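Local structure of Phthiocerol/phenolphthiocerol synthesis polyketide synthase type I PpsC (Mycobacterium tuberculosis, 5NJI) at residues Val45-Leu50 against Val111-Leu116; Pro92-Glu97 against Thr143-Glu148; Gly269-Gly274 against Leu307-Glu312. The protein forms the dehydratase domain of a type I polyketide synthase, probably removing water from beta-hydroxyacyl intermediates during phthiocerol and phenolphthiocerol assembly. The protein carries 1 engineered substitution. All coordinates share one frame; numbering follows the deposited sequence.

How the interactions relate
All three contacts are antiparallel strand pairs in the curved sheet system of a double-hotdog dehydratase. Interactions 1 and 2 belong to the N-terminal hotdog, around helix 70-84; their centres lie about 20 Å apart, and their segments alternate along the chain. Interaction 3 follows both in sequence, in the C-terminal hotdog. It touches interaction 2, with centres about 10 Å apart, because strands 93-100 and 262-272 are direct neighbours and carry the sheet from one hotdog into the other. Interactions 1 and 3 stand about 24 Å apart between centres. Together they build the sheet beside the bound dodecenoyl-CoA, which lies about 7 Å from the Glu97 side chain and about 11 Å from those of Leu112 and Val310.

Interaction 1 (Val45-Leu50 against Val111-Leu116); sequences VWESEL and VLVTTL
Val45-Leu50 and Val111-Leu116 form an antiparallel ladder of the hotdog sheet that runs from the Val45-Thr115 pair to Glu49-Val111. Within it a pair of backbone bonds ties Trp46 to Thr114: Trp46 N donates to Thr114 O over 2.8 Å, and Thr114 N returns a bond to Trp46 O. Two residues on, Ser48 and Leu112 are joined in the same reciprocal way, with Ser48 N to Leu112 O at 2.9 Å. Between these hydrogen-bonded pairs the alpha carbons point their hydrogens at the same carbonyls, as where Glu47 CA lies 3.2 Å from Leu112 O.

The indole of Trp46 meets the opposite strand with its benzo edge. Its CZ3 abuts Leu116 CB at 3.6 Å, while CE3 lies 3.4 Å from Thr114 O, close to the ring plane. With CG anti to the carbonyl carbon (chi1 -61°), the ring swings across toward Leu116 and lies alongside that leucine, both pointing the same way. Its NE1 is held by Asp83. The face carrying Trp46, Ser48, Leu112 and Thr114 is the one a hotdog fold wraps around its central helix: Trp46 packs on Ala80 and Thr84 of helix 70-84, and Leu112 and Thr114 both reach Ile76.

Ser48 OG sits between its own backbone N and carbonyl carbon (chi1 63°), bringing it to 3.3 Å from Leu112 CB; Leu31 O satisfies the buried hydroxyl. Farther along, methyl CD1 of Leu50 meets Leu112 CD2 at 4.1 Å, the two leucines crossing at a slant. On the other face Val45 and Val113 stand side by side, CG1 to CG1 at 4.1 Å. Glu47 stretches its extended chain out beside them, its CG against Val113 CG2 and its OE1 near a methyl of Val111.

Interaction 2 (Pro92-Glu97 against Thr143-Glu148); sequences PWMISE and TVARAE
Met94 and Ala145 carry the centre of this antiparallel pair. Met94 N reaches Ala145 O at 2.9 Å, almost straight (171°), and Ala145 N returns a bond to Met94 O. Toward one end Ala147 N bonds to Pro92 O. Toward the other, Ser96 and Glu97 both face Thr143 in a classic beta bulge: Ser96 N gives Thr143 O a more bent bond (133°), and Thr143 N reaches Glu97 O at 2.8 Å.

Among the side chains, Trp93 CB rests on Val144 CG1 at 3.7 Å. Its indole CZ3 meets the methylene CD of Arg146 obliquely at 3.7 Å; the guanidinium farther out is turned nearly perpendicular to the ring. Met94 CG lies between its own N and carbonyl carbon (chi1 71°), and the chain, extended at chi2, carries SD to 3.8 Å from Glu148 OE1, the two side chains crossing at an angle; the turn about CG-SD then swings CE to the side. Ser96 OG settles beside Ala145 CB.

Pro92 O has further work: a water donates to it at 2.8 Å and accepts from Arg146 NE, linking the arginine to the residue just before the strand. Glu120 forms a salt bridge with Arg146 NH1, while Pro92 CB lies over one face of the Trp93 ring, toward its rim, and Thr82 binds its NE1.

Helix 70-84 packs against Trp93 through Leu78 and Ala81, and against Ile95 through Ala74 and Leu78. Strand 122-130 flanks Thr143 and Val144, and on the far side Ile95 and Ser96 make probable backbone hydrogen bonds to Val270 and Gly269 of strand 262-272.

Interaction 3 (Gly269-Gly274 against Leu307-Glu312); sequences GVHVYG and LLVVDE
The imidazole of His271 and the phenol ring of Tyr273 both meet strand 307-310 and its corner edge-on. His271 NE2 donates to Asp311 OD2 at 2.9 Å, and the acceptor lies in the plane of the ring. The carboxylate is turned about 50° against the imidazole and receives the hydrogen from above its own plane. Asp311 CG, anti to its carbonyl carbon (chi1 -67°), folds back toward the histidine past Gly269. Also near the imidazole edge is Val309 O, 3.5 Å from His271 CD2. Tyr273 offers CE2 to Val309 CG2 at 3.8 Å.

Beneath these rings runs an antiparallel ladder. His271 N reaches Val309 O at 2.8 Å, and Val309 N returns a bond to His271 O; Asp311 N bonds to Gly269 O and Tyr273 N to Leu307 O. Buried Gly274 N has no partner in the model. On the opposite face Leu308 slips CD1 against Val270 CG1 (4.0 Å) and Val272 CG2.

Gly269 and Val270 form a G1 bulge opposite Ile95, and Gly269 takes the positive phi such a bulge needs. Strand 93-100, whose Met94 packs on His271, lies beside 262-272, and strand 292-300, bordering Leu308 and Val310, lies beside 306-317.

Interaction 1 (Val45-Leu50 against Val111-Leu116)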
loop_
_atom_site.group_PDB
_atom_site.type_symbol
_atom_site.label_atom_id
_atom_site.label_comp_id
_atom_site.label_asym_id
_atom_site.label_seq_id
_atom_site.Cartn_x
_atom_site.Cartn_y
_atom_site.Cartn_z
ATOM N N VAL A 45 5.286 19.047 9.952
ATOM C CA VAL A 45 5.310 17.952 10.918
ATOM C C VAL A 45 3.872 17.590 11.268
ATOM O O VAL A 45 3.062 18.476 11.559
ATOM C CB VAL A 45 6.062 18.327 12.215
ATOM C CG1 VAL A 45 6.181 17.098 13.113
ATOM C CG2 VAL A 45 7.438 18.910 11.931
ATOM N N TRP A 46 3.563 16.294 11.273
ATOM C CA TRP A 46 2.262 15.810 11.704
ATOM C C TRP A 46 2.436 14.761 12.791
ATOM O O TRP A 46 3.441 14.043 12.822
ATOM C CB TRP A 46 1.481 15.146 10.554
ATOM C CG TRP A 46 1.152 15.989 9.350
ATOM C CD1 TRP A 46 -0.068 16.516 9.042
ATOM C CD2 TRP A 46 2.031 16.359 8.269
ATOM N NE1 TRP A 46 -0.009 17.186 7.845
ATOM C CE2 TRP A 46 1.263 17.107 7.351
ATOM C CE3 TRP A 46 3.380 16.126 7.984
ATOM C CZ2 TRP A 46 1.800 17.621 6.170
ATOM C CZ3 TRP A 46 3.912 16.645 6.801
ATOM C CH2 TRP A 46 3.125 17.385 5.919
ATOM N N GLU A 47 1.433 14.651 13.659
ATOM C CA GLU A 47 1.348 13.571 14.632
ATOM C C GLU A 47 -0.033 12.947 14.586
ATOM O O GLU A 47 -1.048 13.650 14.562
ATOM C CB GLU A 47 1.612 14.050 16.067
ATOM C CG GLU A 47 3.029 14.508 16.307
ATOM C CD GLU A 47 3.256 14.870 17.775
ATOM O OE1 GLU A 47 2.319 14.669 18.583
ATOM O OE2 GLU A 47 4.358 15.355 18.113
ATOM N N SER A 48 -0.076 11.623 14.611
ATOM C CA SER A 48 -1.351 10.925 14.681
ATOM C C SER A 48 -1.272 9.900 15.790
ATOM O O SER A 48 -0.220 9.316 16.032
ATOM C CB SER A 48 -1.713 10.210 13.379
ATOM O OG SER A 48 -0.771 9.193 13.082
ATOM N N GLU A 49 -2.395 9.679 16.458
ATOM C CA GLU A 49 -2.467 8.659 17.490
ATOM C C GLU A 49 -3.023 7.406 16.838
ATOM O O GLU A 49 -4.138 7.421 16.306
ATOM C CB GLU A 49 -3.335 9.105 18.664
ATOM C CG GLU A 49 -2.823 10.368 19.343
ATOM C CD GLU A 49 -3.733 10.846 20.460
ATOM O OE1 GLU A 49 -4.105 10.022 21.322
ATOM O OE2 GLU A 49 -4.079 12.046 20.471
ATOM N N LEU A 50 -2.233 6.351 16.840
ATOM C CA LEU A 50 -2.654 5.054 16.330
ATOM C C LEU A 50 -2.883 4.100 17.495
ATOM O O LEU A 50 -2.251 4.211 18.547
ATOM C CB LEU A 50 -1.615 4.459 15.383
ATOM C CG LEU A 50 -1.158 5.315 14.210
ATOM C CD1 LEU A 50 -0.198 4.496 13.361
ATOM C CD2 LEU A 50 -2.346 5.789 13.416
ATOM N N VAL A 111 2.277 6.798 18.586
ATOM C CA VAL A 111 2.204 8.129 17.992
ATOM C C VAL A 111 3.076 8.133 16.750
ATOM O O VAL A 111 4.301 7.941 16.833
ATOM C CB VAL A 111 2.614 9.238 18.970
ATOM C CG1 VAL A 111 2.585 10.596 18.260
ATOM C CG2 VAL A 111 1.647 9.220 20.142
ATOM N N LEU A 112 2.444 8.350 15.602
ATOM C CA LEU A 112 3.120 8.352 14.320
ATOM C C LEU A 112 3.469 9.790 13.988
ATOM O O LEU A 112 2.601 10.660 14.047
ATOM C CB LEU A 112 2.223 7.753 13.239
ATOM C CG LEU A 112 2.917 7.338 11.951
ATOM C CD1 LEU A 112 3.815 6.171 12.229
ATOM C CD2 LEU A 112 1.905 6.952 10.911
ATOM N N VAL A 113 4.736 10.037 13.662
ATOM C CA VAL A 113 5.252 11.378 13.433
ATOM C C VAL A 113 5.761 11.442 12.001
ATOM O O VAL A 113 6.705 10.733 11.646
ATOM C CB VAL A 113 6.366 11.732 14.431
ATOM C CG1 VAL A 113 6.854 13.171 14.216
ATOM C CG2 VAL A 113 5.859 11.523 15.865
ATOM N N THR A 114 5.153 12.304 11.196
ATOM C CA THR A 114 5.493 12.443 9.784
ATOM C C THR A 114 6.098 13.820 9.531
ATOM O O THR A 114 5.677 14.814 10.134
ATOM C CB THR A 114 4.239 12.247 8.920
ATOM O OG1 THR A 114 3.679 10.963 9.201
ATOM C CG2 THR A 114 4.531 12.342 7.433
ATOM N N THR A 115 7.134 13.875 8.705
ATOM C CA THR A 115 7.701 15.148 8.278
ATOM C C THR A 115 7.735 15.236 6.764
ATOM O O THR A 115 7.824 14.227 6.063
ATOM C CB THR A 115 9.115 15.372 8.798
ATOM O OG1 THR A 115 9.973 14.297 8.393
ATOM C CG2 THR A 115 9.134 15.520 10.324
ATOM N N LEU A 116 7.660 16.463 6.268
ATOM C CA LEU A 116 7.770 16.711 4.837
ATOM C C LEU A 116 8.677 17.904 4.611
ATOM O O LEU A 116 8.496 18.956 5.229
ATOM C CB LEU A 116 6.406 16.964 4.195
ATOM C CG LEU A 116 6.375 17.187 2.670
ATOM C CD1 LEU A 116 5.044 16.778 2.117
ATOM C CD2 LEU A 116 6.623 18.661 2.310
#

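Interaction 2 (Pro92-Glu97 against Thr143-Glu148)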
loop_
_atom_site.group_PDB
_atom_site.type_symbol
_atom_site.label_atom_id
_atom_site.label_comp_id
_atom_site.label_asym_id
_atom_site.label_seq_id
_atom_site.Cartn_x
_atom_site.Cartn_y
_atom_site.Cartn_z
ATOM N N PRO A 92 -2.852 14.726 -7.642
ATOM C CA PRO A 92 -1.732 15.552 -8.117
ATOM C C PRO A 92 -0.381 14.880 -8.088
ATOM O O PRO A 92 0.557 15.423 -8.688
ATOM C CB PRO A 92 -1.732 16.738 -7.145
ATOM C CG PRO A 92 -2.969 16.658 -6.384
ATOM C CD PRO A 92 -3.426 15.246 -6.393
ATOM N N TRP A 93 -0.239 13.735 -7.402
ATOM C CA TRP A 93 1.059 13.218 -6.999
ATOM C C TRP A 93 1.255 11.791 -7.479
ATOM O O TRP A 93 0.301 11.046 -7.694
ATOM C CB TRP A 93 1.224 13.197 -5.468
ATOM C CG TRP A 93 0.736 14.423 -4.802
ATOM C CD1 TRP A 93 -0.390 14.559 -4.063
ATOM C CD2 TRP A 93 1.357 15.702 -4.835
ATOM N NE1 TRP A 93 -0.513 15.853 -3.627
ATOM C CE2 TRP A 93 0.549 16.576 -4.091
ATOM C CE3 TRP A 93 2.521 16.193 -5.425
ATOM C CZ2 TRP A 93 0.867 17.915 -3.927
ATOM C CZ3 TRP A 93 2.836 17.517 -5.267
ATOM C CH2 TRP A 93 2.017 18.366 -4.524
ATOM N N MET A 94 2.521 11.422 -7.588
ATOM C CA MET A 94 2.955 10.039 -7.678
ATOM C C MET A 94 4.002 9.806 -6.599
ATOM O O MET A 94 4.590 10.747 -6.068
ATOM C CB MET A 94 3.530 9.718 -9.067
ATOM C CG MET A 94 4.894 10.374 -9.348
ATOM S SD MET A 94 5.428 9.988 -11.036
ATOM C CE MET A 94 6.333 8.472 -10.732
ATOM N N ILE A 95 4.228 8.549 -6.253
ATOM C CA ILE A 95 5.331 8.194 -5.377
ATOM C C ILE A 95 6.467 7.676 -6.239
ATOM O O ILE A 95 6.371 6.595 -6.828
ATOM C CB ILE A 95 4.927 7.158 -4.327
ATOM C CG1 ILE A 95 3.752 7.701 -3.513
ATOM C CG2 ILE A 95 6.125 6.871 -3.429
ATOM C CD1 ILE A 95 3.138 6.693 -2.551
ATOM N N SER A 96 7.557 8.439 -6.292
ATOM C CA SER A 96 8.725 7.991 -7.042
ATOM C C SER A 96 9.388 6.800 -6.375
ATOM O O SER A 96 9.764 5.828 -7.046
ATOM C CB SER A 96 9.738 9.135 -7.183
ATOM O OG SER A 96 9.155 10.241 -7.828
ATOM N N GLU A 97 9.545 6.859 -5.050
ATOM C CA GLU A 97 10.217 5.824 -4.293
ATOM C C GLU A 97 9.689 5.853 -2.869
ATOM O O GLU A 97 9.505 6.923 -2.288
ATOM C CB GLU A 97 11.739 6.047 -4.290
ATOM C CG GLU A 97 12.576 5.037 -3.542
ATOM C CD GLU A 97 14.029 5.473 -3.441
ATOM O OE1 GLU A 97 14.391 6.493 -4.067
ATOM O OE2 GLU A 97 14.806 4.800 -2.732
ATOM N N THR A 143 9.853 9.600 -1.558
ATOM C CA THR A 143 9.970 10.747 -2.445
ATOM C C THR A 143 8.676 10.867 -3.234
ATOM O O THR A 143 8.274 9.925 -3.934
ATOM C CB THR A 143 11.170 10.602 -3.376
ATOM O OG1 THR A 143 12.365 10.521 -2.603
ATOM C CG2 THR A 143 11.255 11.801 -4.294
ATOM N N VAL A 144 8.027 12.018 -3.119
ATOM C CA VAL A 144 6.765 12.302 -3.785
ATOM C C VAL A 144 6.999 13.386 -4.825
ATOM O O VAL A 144 7.719 14.358 -4.576
ATOM C CB VAL A 144 5.686 12.738 -2.775
ATOM C CG1 VAL A 144 4.382 13.081 -3.460
ATOM C CG2 VAL A 144 5.473 11.652 -1.717
ATOM N N ALA A 145 6.383 13.223 -5.993
ATOM C CA ALA A 145 6.593 14.150 -7.093
ATOM C C ALA A 145 5.263 14.396 -7.791
ATOM O O ALA A 145 4.293 13.661 -7.613
ATOM C CB ALA A 145 7.645 13.617 -8.076
ATOM N N ARG A 146 5.214 15.452 -8.593
ATOM C CA ARG A 146 4.026 15.693 -9.394
ATOM C C ARG A 146 3.739 14.508 -10.312
ATOM O O ARG A 146 4.650 13.896 -10.871
ATOM C CB ARG A 146 4.191 16.975 -10.222
ATOM C CG ARG A 146 4.103 18.268 -9.409
ATOM C CD ARG A 146 2.707 18.497 -8.825
ATOM N NE ARG A 146 1.878 19.362 -9.660
ATOM C CZ ARG A 146 1.722 20.672 -9.476
ATOM N NH1 ARG A 146 2.338 21.297 -8.481
ATOM N NH2 ARG A 146 0.943 21.365 -10.297
ATOM N N ALA A 147 2.458 14.179 -10.430
ATOM C CA ALA A 147 2.019 12.997 -11.164
ATOM C C ALA A 147 2.370 13.096 -12.640
ATOM O O ALA A 147 2.226 14.151 -13.263
ATOM C CB ALA A 147 0.517 12.840 -11.022
ATOM N N GLU A 148 2.806 11.993 -13.183
ATOM C CA GLU A 148 2.889 11.786 -14.627
ATOM C C GLU A 148 1.549 11.269 -15.142
ATOM O O GLU A 148 1.033 10.272 -14.613
ATOM C CB GLU A 148 3.983 10.790 -14.957
ATOM C CG GLU A 148 5.392 11.268 -14.643
ATOM C CD GLU A 148 6.439 10.171 -14.787
ATOM O OE1 GLU A 148 6.096 8.980 -14.613
ATOM O OE2 GLU A 148 7.609 10.501 -15.077
HETATM O O HOH W 1 0.288 17.507 -10.520
#

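Interaction 3 (Gly269-Gly274 against Leu307-Glu312)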
loop_
_atom_site.group_PDB
_atom_site.type_symbol
_atom_site.label_atom_id
_atom_site.label_comp_id
_atom_site.label_asym_id
_atom_site.label_seq_id
_atom_site.Cartn_x
_atom_site.Cartn_y
_atom_site.Cartn_z
ATOM N N GLY A 269 7.478 4.097 -8.293
ATOM C CA GLY A 269 6.528 4.431 -9.336
ATOM C C GLY A 269 5.119 4.017 -8.963
ATOM O O GLY A 269 4.516 3.161 -9.622
ATOM N N VAL A 270 4.595 4.580 -7.883
ATOM C CA VAL A 270 3.204 4.373 -7.508
ATOM C C VAL A 270 2.393 5.491 -8.148
ATOM O O VAL A 270 2.538 6.665 -7.792
ATOM C CB VAL A 270 3.005 4.339 -5.989
ATOM C CG1 VAL A 270 1.541 4.115 -5.671
ATOM C CG2 VAL A 270 3.843 3.257 -5.369
ATOM N N HIS A 271 1.556 5.123 -9.119
ATOM C CA HIS A 271 0.730 6.055 -9.863
ATOM C C HIS A 271 -0.728 5.861 -9.489
ATOM O O HIS A 271 -1.220 4.726 -9.477
ATOM C CB HIS A 271 0.909 5.845 -11.365
ATOM C CG HIS A 271 2.335 5.808 -11.792
ATOM N ND1 HIS A 271 3.055 6.950 -12.071
ATOM C CD2 HIS A 271 3.181 4.772 -11.983
ATOM C CE1 HIS A 271 4.284 6.617 -12.421
ATOM N NE2 HIS A 271 4.389 5.300 -12.370
ATOM N N VAL A 272 -1.413 6.964 -9.187
ATOM C CA VAL A 272 -2.806 6.951 -8.772
ATOM C C VAL A 272 -3.569 7.882 -9.699
ATOM O O VAL A 272 -3.290 9.085 -9.753
ATOM C CB VAL A 272 -2.983 7.382 -7.308
ATOM C CG1 VAL A 272 -4.390 7.084 -6.867
ATOM C CG2 VAL A 272 -1.962 6.682 -6.427
ATOM N N TYR A 273 -4.513 7.325 -10.441
ATOM C CA TYR A 273 -5.207 8.095 -11.458
ATOM C C TYR A 273 -6.642 8.408 -11.099
ATOM O O TYR A 273 -7.264 9.235 -11.777
ATOM C CB TYR A 273 -5.168 7.346 -12.800
ATOM C CG TYR A 273 -3.766 7.041 -13.271
ATOM C CD1 TYR A 273 -2.860 8.056 -13.555
ATOM C CD2 TYR A 273 -3.344 5.726 -13.456
ATOM C CE1 TYR A 273 -1.574 7.767 -13.970
ATOM C CE2 TYR A 273 -2.073 5.438 -13.854
ATOM C CZ TYR A 273 -1.197 6.446 -14.142
ATOM O OH TYR A 273 0.065 6.086 -14.561
ATOM N N GLY A 274 -7.191 7.754 -10.089
ATOM C CA GLY A 274 -8.531 8.022 -9.627
ATOM C C GLY A 274 -8.765 7.359 -8.289
ATOM O O GLY A 274 -7.825 6.926 -7.625
ATOM N N LEU A 307 -6.604 2.659 -12.392
ATOM C CA LEU A 307 -6.748 3.518 -11.235
ATOM C C LEU A 307 -5.473 3.588 -10.428
ATOM O O LEU A 307 -5.163 4.630 -9.853
ATOM C CB LEU A 307 -7.868 2.995 -10.324
ATOM C CG LEU A 307 -9.240 2.823 -10.967
ATOM C CD1 LEU A 307 -10.189 2.133 -9.993
ATOM C CD2 LEU A 307 -9.782 4.178 -11.373
ATOM N N LEU A 308 -4.772 2.462 -10.332
ATOM C CA LEU A 308 -3.534 2.345 -9.573
ATOM C C LEU A 308 -2.554 1.552 -10.417
ATOM O O LEU A 308 -2.887 0.459 -10.891
ATOM C CB LEU A 308 -3.756 1.628 -8.233
ATOM C CG LEU A 308 -2.508 1.354 -7.412
ATOM C CD1 LEU A 308 -1.980 2.637 -6.843
ATOM C CD2 LEU A 308 -2.822 0.364 -6.307
ATOM N N VAL A 309 -1.352 2.074 -10.617
ATOM C CA VAL A 309 -0.287 1.315 -11.256
ATOM C C VAL A 309 0.910 1.381 -10.330
ATOM O O VAL A 309 1.380 2.479 -10.022
ATOM C CB VAL A 309 0.085 1.871 -12.641
ATOM C CG1 VAL A 309 1.294 1.143 -13.219
ATOM C CG2 VAL A 309 -1.098 1.778 -13.577
ATOM N N VAL A 310 1.399 0.223 -9.882
ATOM C CA VAL A 310 2.645 0.143 -9.123
ATOM C C VAL A 310 3.711 -0.446 -10.035
ATOM O O VAL A 310 3.653 -1.636 -10.378
ATOM C CB VAL A 310 2.484 -0.702 -7.855
ATOM C CG1 VAL A 310 3.783 -0.710 -7.065
ATOM C CG2 VAL A 310 1.356 -0.180 -7.028
ATOM N N ASP A 311 4.706 0.373 -10.411
ATOM C CA ASP A 311 5.729 -0.069 -11.361
ATOM C C ASP A 311 6.639 -1.136 -10.761
ATOM O O ASP A 311 7.008 -2.101 -11.444
ATOM C CB ASP A 311 6.584 1.122 -11.825
ATOM C CG ASP A 311 5.831 2.148 -12.678
ATOM O OD1 ASP A 311 4.760 1.858 -13.252
ATOM O OD2 ASP A 311 6.366 3.275 -12.800
ATOM N N GLU A 312 7.075 -0.950 -9.511
ATOM C CA GLU A 312 7.901 -1.928 -8.820
ATOM C C GLU A 312 7.464 -2.069 -7.380
ATOM O O GLU A 312 7.380 -1.073 -6.651
ATOM C CB GLU A 312 9.387 -1.540 -8.820
ATOM C CG GLU A 312 10.008 -1.461 -10.192
ATOM C CD GLU A 312 11.460 -0.999 -10.149
ATOM O OE1 GLU A 312 11.972 -0.738 -9.040
ATOM O OE2 GLU A 312 12.089 -0.898 -11.220
#